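Local coordinates for protein ribokinase (Cryptococcus neoformans var. grubii serotype A, PDB 6XK2) that probably phosphorylates D-ribose at O-5 with ATP and magnesium, giving D-ribose 5-phosphate for nucleotide synthesis and the pentose phosphate pathway, at residues 53-58 against 279-284; 170-175 against 192-197; 223-228 against 251-256. All coordinates share one frame; numbering follows the deposited sequence. Where two conformers were deposited one is given.

In the fold
All three contacts belong to one PfkB-family carbohydrate kinase fold, and each touches the bound ADP. Interaction 1 joins helix 51-61 to helix 279-292, its centre about 6 Å from the centre of the chain's mass of atoms. Interactions 2 and 3, in series along the chain, are both nested inside the long loop that it closes. Their centres lie about 13 and 20 Å from that of interaction 1, and about 13 Å from each other. Both reach the nine-stranded sheet, interaction 2 through parallel strands 167-170 and 191-195, interaction 3 through antiparallel strand 252-255 near one edge. Helix 279-292 packs against both, Ala284 on Ile193 and Phe283 on Ile252, so this helix bridges the sheet and the nucleotide site.

Interaction 1: residues 53-58 against 279-284; sequences ANQAFA and AGDCFA. With ADP (adenosine-5'-diphosphate), chain E.
Asp281, the predicted proton acceptor, reaches from the start of helix 279-292 to Asn54 and Gln55 on helix 51-61, and it belongs to the Gly-Ala-Gly-Asp signature of the PfkB carbohydrate kinases. Over these segments the helix axes approach to 7.6 Å and cross at -48°, close enough for short side chains to bridge them.

The aspartate illustrates how two neighbouring amides can hold one carboxylate. Asp281 CB rests against Asn54 CB at 3.5 Å, with Gln55 CG only slightly farther off on the same helix. Beyond it, CG turns beside the backbone N (chi1 -63°), carrying the carboxylate toward helix 51-61, where each oxygen meets one amide. Asp281 OD1 takes Asn54 ND2 at 3.1 Å on its anti side; the bond is nearly straight and lies almost in the asparagine's amide plane. Asp281 OD2 takes Gln55 NE2 at 3.0 Å, but here the donor comes from above the carboxylate plane, and the amide and carboxylate planes stand 64° apart. A salt bridge from Lys51 also reaches OD2, so each oxygen has at least one partner, which should restrict rotation of the carboxylate.

The glutamine is itself positioned by a second shell: Gln144 donates to its OE1, and NE2 also reaches Asn171 OD1. Extended beyond CG, its chain lies over the methyl of Ala284, whose CB is 3.6 Å from Gln55 CD. Farther along, Ala58 CB lies against the backbone of the other helix, 3.8 Å from Cys282 O.

Asn54 is also a predicted substrate-binding residue, so the contact joins the sugar side of the predicted active site to the nucleotide side. There, with no side chain in the way, Gly280 CA lies 3.5 Å from ADP O3B.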
loop_
_atom_site.group_PDB
_atom_site.type_symbol
_atom_site.label_atom_id
_atom_site.label_comp_id
_atom_site.label_asym_id
_atom_site.label_seq_id
_atom_site.Cartn_x
_atom_site.Cartn_y
_atom_site.Cartn_z
ATOM N N ALA A 53 18.045 -6.988 6.535
ATOM C CA ALA A 53 17.610 -8.332 6.884
ATOM C C ALA A 53 17.826 -9.305 5.734
ATOM O O ALA A 53 18.297 -10.428 5.950
ATOM C CB ALA A 53 16.141 -8.316 7.308
ATOM N N ASN A 54 17.482 -8.905 4.502
ATOM C CA ASN A 54 17.635 -9.824 3.371
ATOM C C ASN A 54 19.082 -10.252 3.202
ATOM O O ASN A 54 19.385 -11.447 3.103
ATOM C CB ASN A 54 17.130 -9.195 2.071
ATOM C CG ASN A 54 15.629 -9.246 1.939
ATOM O OD1 ASN A 54 14.946 -9.894 2.732
ATOM N ND2 ASN A 54 15.104 -8.568 0.926
ATOM N N GLN A 55 19.997 -9.281 3.195
ATOM C CA GLN A 55 21.411 -9.585 2.993
ATOM C C GLN A 55 22.007 -10.316 4.195
ATOM O O GLN A 55 22.767 -11.277 4.024
ATOM C CB GLN A 55 22.160 -8.296 2.670
ATOM C CG GLN A 55 21.715 -7.722 1.310
ATOM C CD GLN A 55 22.368 -6.399 0.956
ATOM O OE1 GLN A 55 23.267 -5.919 1.663
ATOM N NE2 GLN A 55 21.945 -5.817 -0.166
ATOM N N ALA A 56 21.637 -9.916 5.417
ATOM C CA ALA A 56 22.096 -10.657 6.589
ATOM C C ALA A 56 21.640 -12.108 6.524
ATOM O O ALA A 56 22.401 -13.031 6.848
ATOM C CB ALA A 56 21.577 -10.006 7.866
ATOM N N PHE A 57 20.383 -12.317 6.110
ATOM C CA PHE A 57 19.813 -13.651 5.976
ATOM C C PHE A 57 20.628 -14.498 5.012
ATOM O O PHE A 57 20.943 -15.660 5.298
ATOM C CB PHE A 57 18.361 -13.516 5.500
ATOM C CG PHE A 57 17.563 -14.775 5.561
ATOM C CD1 PHE A 57 16.754 -15.042 6.654
ATOM C CD2 PHE A 57 17.581 -15.671 4.510
ATOM C CE1 PHE A 57 15.987 -16.203 6.709
ATOM C CE2 PHE A 57 16.828 -16.837 4.562
ATOM C CZ PHE A 57 16.028 -17.100 5.665
ATOM N N ALA A 58 20.978 -13.928 3.856
ATOM C CA ALA A 58 21.731 -14.688 2.863
ATOM C C ALA A 58 23.137 -15.028 3.371
ATOM O O ALA A 58 23.645 -16.126 3.099
ATOM C CB ALA A 58 21.782 -13.915 1.542
ATOM N N ALA A 279 16.898 -11.303 -5.488
ATOM C CA ALA A 279 18.092 -11.884 -6.097
ATOM C C ALA A 279 19.323 -11.021 -5.841
ATOM O O ALA A 279 20.400 -11.549 -5.558
ATOM C CB ALA A 279 17.888 -12.085 -7.594
ATOM N N GLY A 280 19.179 -9.695 -5.905
ATOM C CA GLY A 280 20.299 -8.820 -5.604
ATOM C C GLY A 280 20.759 -8.950 -4.165
ATOM O O GLY A 280 21.964 -9.062 -3.890
ATOM N N ASP A 281 19.806 -9.011 -3.232
ATOM C CA ASP A 281 20.169 -9.198 -1.833
ATOM C C ASP A 281 20.748 -10.585 -1.588
ATOM O O ASP A 281 21.727 -10.724 -0.840
ATOM C CB ASP A 281 18.966 -8.939 -0.933
ATOM C CG ASP A 281 18.475 -7.517 -1.037
ATOM O OD1 ASP A 281 17.265 -7.267 -0.822
ATOM O OD2 ASP A 281 19.327 -6.643 -1.334
ATOM N N CYS A 282 20.187 -11.615 -2.231
ATOM C CA CYS A 282 20.799 -12.935 -2.141
ATOM C C CYS A 282 22.247 -12.884 -2.617
ATOM O O CYS A 282 23.135 -13.491 -2.002
ATOM C CB CYS A 282 19.994 -13.949 -2.957
ATOM S SG CYS A 282 20.730 -15.593 -3.104
ATOM N N PHE A 283 22.508 -12.119 -3.685
ATOM C CA PHE A 283 23.868 -12.012 -4.199
ATOM C C PHE A 283 24.788 -11.320 -3.197
ATOM O O PHE A 283 25.875 -11.817 -2.895
ATOM C CB PHE A 283 23.881 -11.267 -5.538
ATOM C CG PHE A 283 25.256 -11.147 -6.127
ATOM C CD1 PHE A 283 26.096 -10.124 -5.747
ATOM C CD2 PHE A 283 25.729 -12.097 -7.011
ATOM C CE1 PHE A 283 27.366 -10.034 -6.256
ATOM C CE2 PHE A 283 27.003 -12.004 -7.533
ATOM C CZ PHE A 283 27.822 -10.977 -7.152
ATOM N N ALA A 284 24.374 -10.158 -2.690
ATOM C CA ALA A 284 25.210 -9.402 -1.768
ATOM C C ALA A 284 25.606 -10.248 -0.560
ATOM O O ALA A 284 26.788 -10.311 -0.195
ATOM C CB ALA A 284 24.477 -8.135 -1.328
HETATM P PB ADP E . 19.154 -6.418 -8.354
HETATM O O1B ADP E . 19.033 -5.530 -9.612
HETATM O O2B ADP E . 17.726 -6.725 -7.764
HETATM O O3B ADP E . 20.087 -5.835 -7.328
HETATM P PA ADP E . 19.702 -8.557 -10.287
HETATM O O1A ADP E . 18.408 -8.343 -11.001
HETATM O O2A ADP E . 20.901 -8.001 -11.094
HETATM O O3A ADP E . 19.653 -7.845 -8.862
HETATM O "O5'" ADP E . 19.961 -10.077 -9.818
HETATM C "C5'" ADP E . 21.203 -10.528 -9.235
HETATM C "C4'" ADP E . 21.578 -11.860 -9.832
HETATM O "O4'" ADP E . 20.452 -12.763 -9.783
HETATM C "C3'" ADP E . 21.972 -11.819 -11.300
HETATM O "O3'" ADP E . 23.322 -11.407 -11.453
HETATM C "C2'" ADP E . 21.726 -13.264 -11.725
HETATM O "O2'" ADP E . 22.817 -14.104 -11.368
HETATM C "C1'" ADP E . 20.453 -13.593 -10.934
HETATM N N9 ADP E . 19.229 -13.330 -11.687
HETATM C C8 ADP E . 18.446 -12.210 -11.629
HETATM N N7 ADP E . 17.455 -12.204 -12.494
HETATM C C5 ADP E . 17.598 -13.407 -13.157
HETATM C C6 ADP E . 16.862 -14.011 -14.198
HETATM N N6 ADP E . 15.797 -13.444 -14.778
HETATM N N1 ADP E . 17.257 -15.231 -14.624
HETATM C C2 ADP E . 18.318 -15.801 -14.047
HETATM N N3 ADP E . 19.096 -15.330 -13.067
HETATM C C4 ADP E . 18.680 -14.125 -12.668
#

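Interaction 2: residues 170-175 against 192-197; sequences FNPSPM and LIVNEG. With ADP (adenosine-5'-diphosphate), chain E.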
loop_
_atom_site.group_PDB
_atom_site.type_symbol
_atom_site.label_atom_id
_atom_site.label_comp_id
_atom_site.label_asym_id
_atom_site.label_seq_id
_atom_site.Cartn_x
_atom_site.Cartn_y
_atom_site.Cartn_z
ATOM N N PHE A 170 29.406 -2.080 0.353
ATOM C CA PHE A 170 28.350 -1.074 0.306
ATOM C C PHE A 170 27.412 -1.327 -0.871
ATOM O O PHE A 170 27.864 -1.519 -2.008
ATOM C CB PHE A 170 28.969 0.326 0.227
ATOM C CG PHE A 170 27.971 1.445 0.182
ATOM C CD1 PHE A 170 26.862 1.453 1.023
ATOM C CD2 PHE A 170 28.179 2.535 -0.654
ATOM C CE1 PHE A 170 25.951 2.504 0.997
ATOM C CE2 PHE A 170 27.269 3.594 -0.686
ATOM C CZ PHE A 170 26.156 3.575 0.141
ATOM N N ASN A 171 26.109 -1.340 -0.596
ATOM C CA ASN A 171 25.085 -1.490 -1.635
ATOM C C ASN A 171 24.195 -0.258 -1.549
ATOM O O ASN A 171 23.328 -0.174 -0.664
ATOM C CB ASN A 171 24.285 -2.782 -1.444
ATOM C CG ASN A 171 23.180 -2.966 -2.483
ATOM O OD1 ASN A 171 22.060 -3.370 -2.161
ATOM N ND2 ASN A 171 23.490 -2.654 -3.734
ATOM N N PRO A 172 24.379 0.735 -2.420
ATOM C CA PRO A 172 23.684 2.035 -2.220
ATOM C C PRO A 172 22.212 1.999 -2.632
ATOM O O PRO A 172 21.779 2.514 -3.652
ATOM C CB PRO A 172 24.516 2.992 -3.081
ATOM C CG PRO A 172 25.018 2.127 -4.200
ATOM C CD PRO A 172 25.268 0.756 -3.595
ATOM N N SER A 173 21.401 1.384 -1.777
ATOM C CA SER A 173 20.000 1.123 -2.078
ATOM C C SER A 173 19.140 1.571 -0.905
ATOM O O SER A 173 19.322 1.069 0.224
ATOM C CB SER A 173 19.805 -0.361 -2.376
ATOM O OG SER A 173 18.460 -0.642 -2.715
ATOM N N PRO A 174 18.207 2.512 -1.100
ATOM C CA PRO A 174 18.020 3.238 -2.357
ATOM C C PRO A 174 19.153 4.234 -2.618
ATOM O O PRO A 174 19.994 4.466 -1.731
ATOM C CB PRO A 174 16.690 3.960 -2.145
ATOM C CG PRO A 174 16.635 4.189 -0.687
ATOM C CD PRO A 174 17.258 2.963 -0.067
ATOM N N MET A 175 19.185 4.772 -3.838
ATOM C CA MET A 175 20.281 5.630 -4.258
ATOM C C MET A 175 20.366 6.878 -3.388
ATOM O O MET A 175 19.348 7.475 -3.023
ATOM C CB MET A 175 20.108 6.020 -5.722
ATOM C CG MET A 175 21.268 6.812 -6.277
ATOM S SD MET A 175 22.842 6.018 -5.904
ATOM C CE MET A 175 22.676 4.479 -6.787
ATOM N N LEU A 192 31.954 -2.109 -3.740
ATOM C CA LEU A 192 30.715 -1.456 -4.110
ATOM C C LEU A 192 29.928 -2.454 -4.951
ATOM O O LEU A 192 30.454 -2.973 -5.943
ATOM C CB LEU A 192 30.997 -0.173 -4.884
ATOM C CG LEU A 192 29.805 0.541 -5.517
ATOM C CD1 LEU A 192 29.001 1.307 -4.464
ATOM C CD2 LEU A 192 30.252 1.436 -6.655
ATOM N N ILE A 193 28.705 -2.771 -4.524
ATOM C CA ILE A 193 27.810 -3.643 -5.275
ATOM C C ILE A 193 26.615 -2.828 -5.765
ATOM O O ILE A 193 25.864 -2.262 -4.960
ATOM C CB ILE A 193 27.328 -4.836 -4.440
ATOM C CG1 ILE A 193 28.503 -5.601 -3.847
ATOM C CG2 ILE A 193 26.466 -5.762 -5.310
ATOM C CD1 ILE A 193 28.056 -6.739 -2.942
ATOM N N VAL A 194 26.409 -2.826 -7.083
ATOM C CA VAL A 194 25.366 -2.049 -7.733
ATOM C C VAL A 194 24.815 -2.839 -8.913
ATOM O O VAL A 194 25.421 -3.809 -9.380
ATOM C CB VAL A 194 25.878 -0.679 -8.229
ATOM C CG1 VAL A 194 26.169 0.236 -7.054
ATOM C CG2 VAL A 194 27.098 -0.860 -9.134
ATOM N N ASN A 195 23.646 -2.415 -9.396
ATOM C CA ASN A 195 23.157 -2.856 -10.691
ATOM C C ASN A 195 23.501 -1.779 -11.716
ATOM O O ASN A 195 24.100 -0.758 -11.383
ATOM C CB ASN A 195 21.652 -3.177 -10.640
ATOM C CG ASN A 195 20.801 -2.015 -10.133
ATOM O OD1 ASN A 195 20.924 -0.879 -10.594
ATOM N ND2 ASN A 195 19.923 -2.307 -9.182
ATOM N N GLU A 196 23.128 -2.005 -12.979
ATOM C CA GLU A 196 23.544 -1.059 -14.011
ATOM C C GLU A 196 22.903 0.309 -13.808
ATOM O O GLU A 196 23.539 1.331 -14.083
ATOM C CB GLU A 196 23.258 -1.610 -15.420
ATOM C CG GLU A 196 21.793 -1.732 -15.834
ATOM C CD GLU A 196 21.193 -3.095 -15.503
ATOM O OE1 GLU A 196 21.644 -3.739 -14.523
ATOM O OE2 GLU A 196 20.265 -3.522 -16.232
ATOM N N GLY A 197 21.671 0.357 -13.300
ATOM C CA GLY A 197 21.034 1.642 -13.075
ATOM C C GLY A 197 21.718 2.434 -11.978
ATOM O O GLY A 197 21.873 3.653 -12.075
HETATM P PB ADP E . 19.154 -6.418 -8.354
HETATM O O1B ADP E . 19.033 -5.530 -9.612
HETATM O O2B ADP E . 17.726 -6.725 -7.764
HETATM O O3B ADP E . 20.087 -5.835 -7.328
HETATM P PA ADP E . 19.702 -8.557 -10.287
HETATM O O1A ADP E . 18.408 -8.343 -11.001
HETATM O O2A ADP E . 20.901 -8.001 -11.094
HETATM O O3A ADP E . 19.653 -7.845 -8.862
HETATM O "O5'" ADP E . 19.961 -10.077 -9.818
HETATM C "C5'" ADP E . 21.203 -10.528 -9.235
HETATM C "C4'" ADP E . 21.578 -11.860 -9.832
HETATM O "O4'" ADP E . 20.452 -12.763 -9.783
HETATM C "C3'" ADP E . 21.972 -11.819 -11.300
HETATM O "O3'" ADP E . 23.322 -11.407 -11.453
HETATM C "C2'" ADP E . 21.726 -13.264 -11.725
HETATM O "O2'" ADP E . 22.817 -14.104 -11.368
HETATM C "C1'" ADP E . 20.453 -13.593 -10.934
HETATM N N9 ADP E . 19.229 -13.330 -11.687
HETATM C C8 ADP E . 18.446 -12.210 -11.629
HETATM N N7 ADP E . 17.455 -12.204 -12.494
HETATM C C5 ADP E . 17.598 -13.407 -13.157
HETATM C C6 ADP E . 16.862 -14.011 -14.198
HETATM N N6 ADP E . 15.797 -13.444 -14.778
HETATM N N1 ADP E . 17.257 -15.231 -14.624
HETATM C C2 ADP E . 18.318 -15.801 -14.047
HETATM N N3 ADP E . 19.096 -15.330 -13.067
HETATM C C4 ADP E . 18.680 -14.125 -12.668
#
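Phe170 and Leu192 lie side by side and point the same way, with the ring atom CD2 of Phe170 4.1 Å from Leu192 CD1. Their backbones pair in parallel register, with a hydrogen bond from Ile193 N to Phe170 O, 2.9 Å long. Pro172 approaches quite differently: its ring crosses both Leu192 and Val194 at about a right angle, bringing Pro172 CG within 3.6 Å of Val194 CG1. These are adjacent parallel strands of the Rossmann-like central sheet, and the pairing gives way here as strand 167-170 runs into an inverse gamma turn centred on Pro172. Asn171 carries the pairing one step further with its side chain. Asn171 CG stands opposite the backbone N (chi1 179°), and Asn171 ND2 reaches Ile193 O at 2.7 Å; the donor sits 40° above that carbonyl plane, although the acceptor stays close to the plane of the asparagine's own amide. Where strand 191-195 gives way to helix 196-205, Asn195 is the N-cap, its OD1 accepting from Glu198 N. The same side chain faces the nucleotide, and Asn195 ND2 makes a weak hydrogen bond of 3.4 Å to ADP O1B.

Interaction 3: residues 223-228 against 251-256; sequences KASAGI and GILCYE. With ADP (adenosine-5'-diphosphate), chain E.
Leu253 presses one methyl, CD1, into the surface of helix 220-232, where it lies 3.5 Å from Ala224 CB and 3.3 Å from Ser225 OG. This is the tight end of a helix-on-sheet packing typical of an alpha/beta fold: helix and strand run in nearly the same direction, their local axes 24° apart and 9.4 Å from each other. With CG turned beside the backbone N (chi1 -68°), the leucine sends its branched end to the helix, while Leu253 CB remains nearer the strand and meets Ile228 CD1 at 3.9 Å.

One helical turn on, Ile228 divides its two branches between two partners. CD1 goes to Leu253, whereas Ile228 CG2 settles on Tyr255 CB at 3.5 Å, the two side chains sliding past each other in opposite directions. The Tyr255 ring has further partners elsewhere: His232 meets it edge-to-face, and its OH is hydrogen-bonded to Gly258 N.

The outer side of the helix is looser. Ala226 faces solvent, and the CB of Lys223 points away from the strand, the rest of its side chain not being modelled. Ser225 marks the boundary, touching Leu253 while partly exposed, its hydroxyl bonded back to Gln221 O. On the strand's other face, Ile252 and Cys254 pack on helix 297-312, and at its start Gly251 O accepts a hydrogen bond from ADP O3' at 3.2 Å.

Apart from Ser225 against Leu253 CD1, the contact is mainly hydrocarbon, with the polar ends of Ser225 and Tyr255 served by their own neighbours. Helix and strand are consequently held here by the fit of apolar surfaces, without a directional bond between the two segments.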
loop_
_atom_site.group_PDB
_atom_site.type_symbol
_atom_site.label_atom_id
_atom_site.label_comp_id
_atom_site.label_asym_id
_atom_site.label_seq_id
_atom_site.Cartn_x
_atom_site.Cartn_y
_atom_site.Cartn_z
ATOM N N LYS A 223 28.678 -1.432 -22.275
ATOM C CA LYS A 223 28.506 -0.104 -21.692
ATOM C C LYS A 223 28.705 -0.131 -20.180
ATOM O O LYS A 223 29.241 0.823 -19.601
ATOM C CB LYS A 223 27.131 0.458 -22.059
ATOM N N ALA A 224 28.270 -1.203 -19.518
ATOM C CA ALA A 224 28.501 -1.306 -18.083
ATOM C C ALA A 224 29.976 -1.533 -17.782
ATOM O O ALA A 224 30.508 -0.990 -16.803
ATOM C CB ALA A 224 27.650 -2.427 -17.484
ATOM N N SER A 225 30.653 -2.337 -18.602
ATOM C CA SER A 225 32.082 -2.560 -18.391
ATOM C C SER A 225 32.858 -1.248 -18.458
ATOM O O SER A 225 33.685 -0.960 -17.585
ATOM C CB SER A 225 32.613 -3.574 -19.407
ATOM O OG SER A 225 32.114 -4.876 -19.128
ATOM N N ALA A 226 32.572 -0.416 -19.465
ATOM C CA ALA A 226 33.245 0.879 -19.556
ATOM C C ALA A 226 32.862 1.788 -18.396
ATOM O O ALA A 226 33.725 2.462 -17.818
ATOM C CB ALA A 226 32.913 1.553 -20.886
ATOM N N GLY A 227 31.576 1.801 -18.025
ATOM C CA GLY A 227 31.137 2.633 -16.917
ATOM C C GLY A 227 31.862 2.304 -15.634
ATOM O O GLY A 227 32.124 3.191 -14.819
ATOM N N ILE A 228 32.221 1.032 -15.455
ATOM C CA ILE A 228 32.993 0.627 -14.287
ATOM C C ILE A 228 34.399 1.203 -14.363
ATOM O O ILE A 228 34.888 1.802 -13.400
ATOM C CB ILE A 228 33.000 -0.907 -14.165
ATOM C CG1 ILE A 228 31.619 -1.390 -13.704
ATOM C CG2 ILE A 228 34.114 -1.383 -13.242
ATOM C CD1 ILE A 228 31.414 -2.888 -13.793
ATOM N N GLY A 251 23.734 -11.737 -16.094
ATOM C CA GLY A 251 24.881 -12.132 -15.296
ATOM C C GLY A 251 25.462 -11.000 -14.465
ATOM O O GLY A 251 24.721 -10.131 -13.997
ATOM N N ILE A 252 26.791 -11.009 -14.269
ATOM C CA ILE A 252 27.456 -10.023 -13.425
ATOM C C ILE A 252 28.726 -9.543 -14.109
ATOM O O ILE A 252 29.275 -10.202 -14.998
ATOM C CB ILE A 252 27.809 -10.575 -12.031
ATOM C CG1 ILE A 252 28.804 -11.724 -12.168
ATOM C CG2 ILE A 252 26.570 -11.039 -11.312
ATOM C CD1 ILE A 252 29.551 -11.986 -10.921
ATOM N N LEU A 253 29.172 -8.362 -13.692
ATOM C CA LEU A 253 30.479 -7.819 -14.033
ATOM C C LEU A 253 31.251 -7.618 -12.737
ATOM O O LEU A 253 30.682 -7.187 -11.729
ATOM C CB LEU A 253 30.364 -6.492 -14.791
ATOM C CG LEU A 253 29.767 -6.594 -16.198
ATOM C CD1 LEU A 253 29.710 -5.234 -16.855
ATOM C CD2 LEU A 253 30.559 -7.561 -17.069
ATOM N N CYS A 254 32.531 -7.961 -12.747
ATOM C CA CYS A 254 33.363 -7.813 -11.567
ATOM C C CYS A 254 34.623 -7.047 -11.928
ATOM O O CYS A 254 35.224 -7.279 -12.982
ATOM C CB CYS A 254 33.731 -9.170 -10.973
ATOM S SG CYS A 254 34.667 -9.048 -9.444
ATOM N N TYR A 255 35.011 -6.119 -11.055
ATOM C CA TYR A 255 36.237 -5.348 -11.257
ATOM C C TYR A 255 37.058 -5.338 -9.978
ATOM O O TYR A 255 36.633 -4.769 -8.966
ATOM C CB TYR A 255 35.961 -3.914 -11.695
ATOM C CG TYR A 255 37.237 -3.103 -11.793
ATOM C CD1 TYR A 255 38.128 -3.321 -12.835
ATOM C CD2 TYR A 255 37.547 -2.127 -10.857
ATOM C CE1 TYR A 255 39.296 -2.599 -12.940
ATOM C CE2 TYR A 255 38.718 -1.385 -10.959
ATOM C CZ TYR A 255 39.588 -1.628 -12.006
ATOM O OH TYR A 255 40.758 -0.904 -12.130
ATOM N N GLU A 256 38.217 -5.981 -10.024
ATOM C CA GLU A 256 39.244 -5.810 -9.005
ATOM C C GLU A 256 40.138 -4.643 -9.391
ATOM O O GLU A 256 40.509 -4.520 -10.559
ATOM C CB GLU A 256 40.083 -7.075 -8.856
ATOM C CG GLU A 256 39.668 -7.947 -7.697
ATOM C CD GLU A 256 40.431 -9.264 -7.650
ATOM O OE1 GLU A 256 40.670 -9.851 -8.733
ATOM O OE2 GLU A 256 40.765 -9.727 -6.534
HETATM P PB ADP E . 19.154 -6.418 -8.354
HETATM O O1B ADP E . 19.033 -5.530 -9.612
HETATM O O2B ADP E . 17.726 -6.725 -7.764
HETATM O O3B ADP E . 20.087 -5.835 -7.328
HETATM P PA ADP E . 19.702 -8.557 -10.287
HETATM O O1A ADP E . 18.408 -8.343 -11.001
HETATM O O2A ADP E . 20.901 -8.001 -11.094
HETATM O O3A ADP E . 19.653 -7.845 -8.862
HETATM O "O5'" ADP E . 19.961 -10.077 -9.818
HETATM C "C5'" ADP E . 21.203 -10.528 -9.235
HETATM C "C4'" ADP E . 21.578 -11.860 -9.832
HETATM O "O4'" ADP E . 20.452 -12.763 -9.783
HETATM C "C3'" ADP E . 21.972 -11.819 -11.300
HETATM O "O3'" ADP E . 23.322 -11.407 -11.453
HETATM C "C2'" ADP E . 21.726 -13.264 -11.725
HETATM O "O2'" ADP E . 22.817 -14.104 -11.368
HETATM C "C1'" ADP E . 20.453 -13.593 -10.934
HETATM N N9 ADP E . 19.229 -13.330 -11.687
HETATM C C8 ADP E . 18.446 -12.210 -11.629
HETATM N N7 ADP E . 17.455 -12.204 -12.494
HETATM C C5 ADP E . 17.598 -13.407 -13.157
HETATM C C6 ADP E . 16.862 -14.011 -14.198
HETATM N N6 ADP E . 15.797 -13.444 -14.778
HETATM N N1 ADP E . 17.257 -15.231 -14.624
HETATM C C2 ADP E . 18.318 -15.801 -14.047
HETATM N N3 ADP E . 19.096 -15.330 -13.067
HETATM C C4 ADP E . 18.680 -14.125 -12.668
#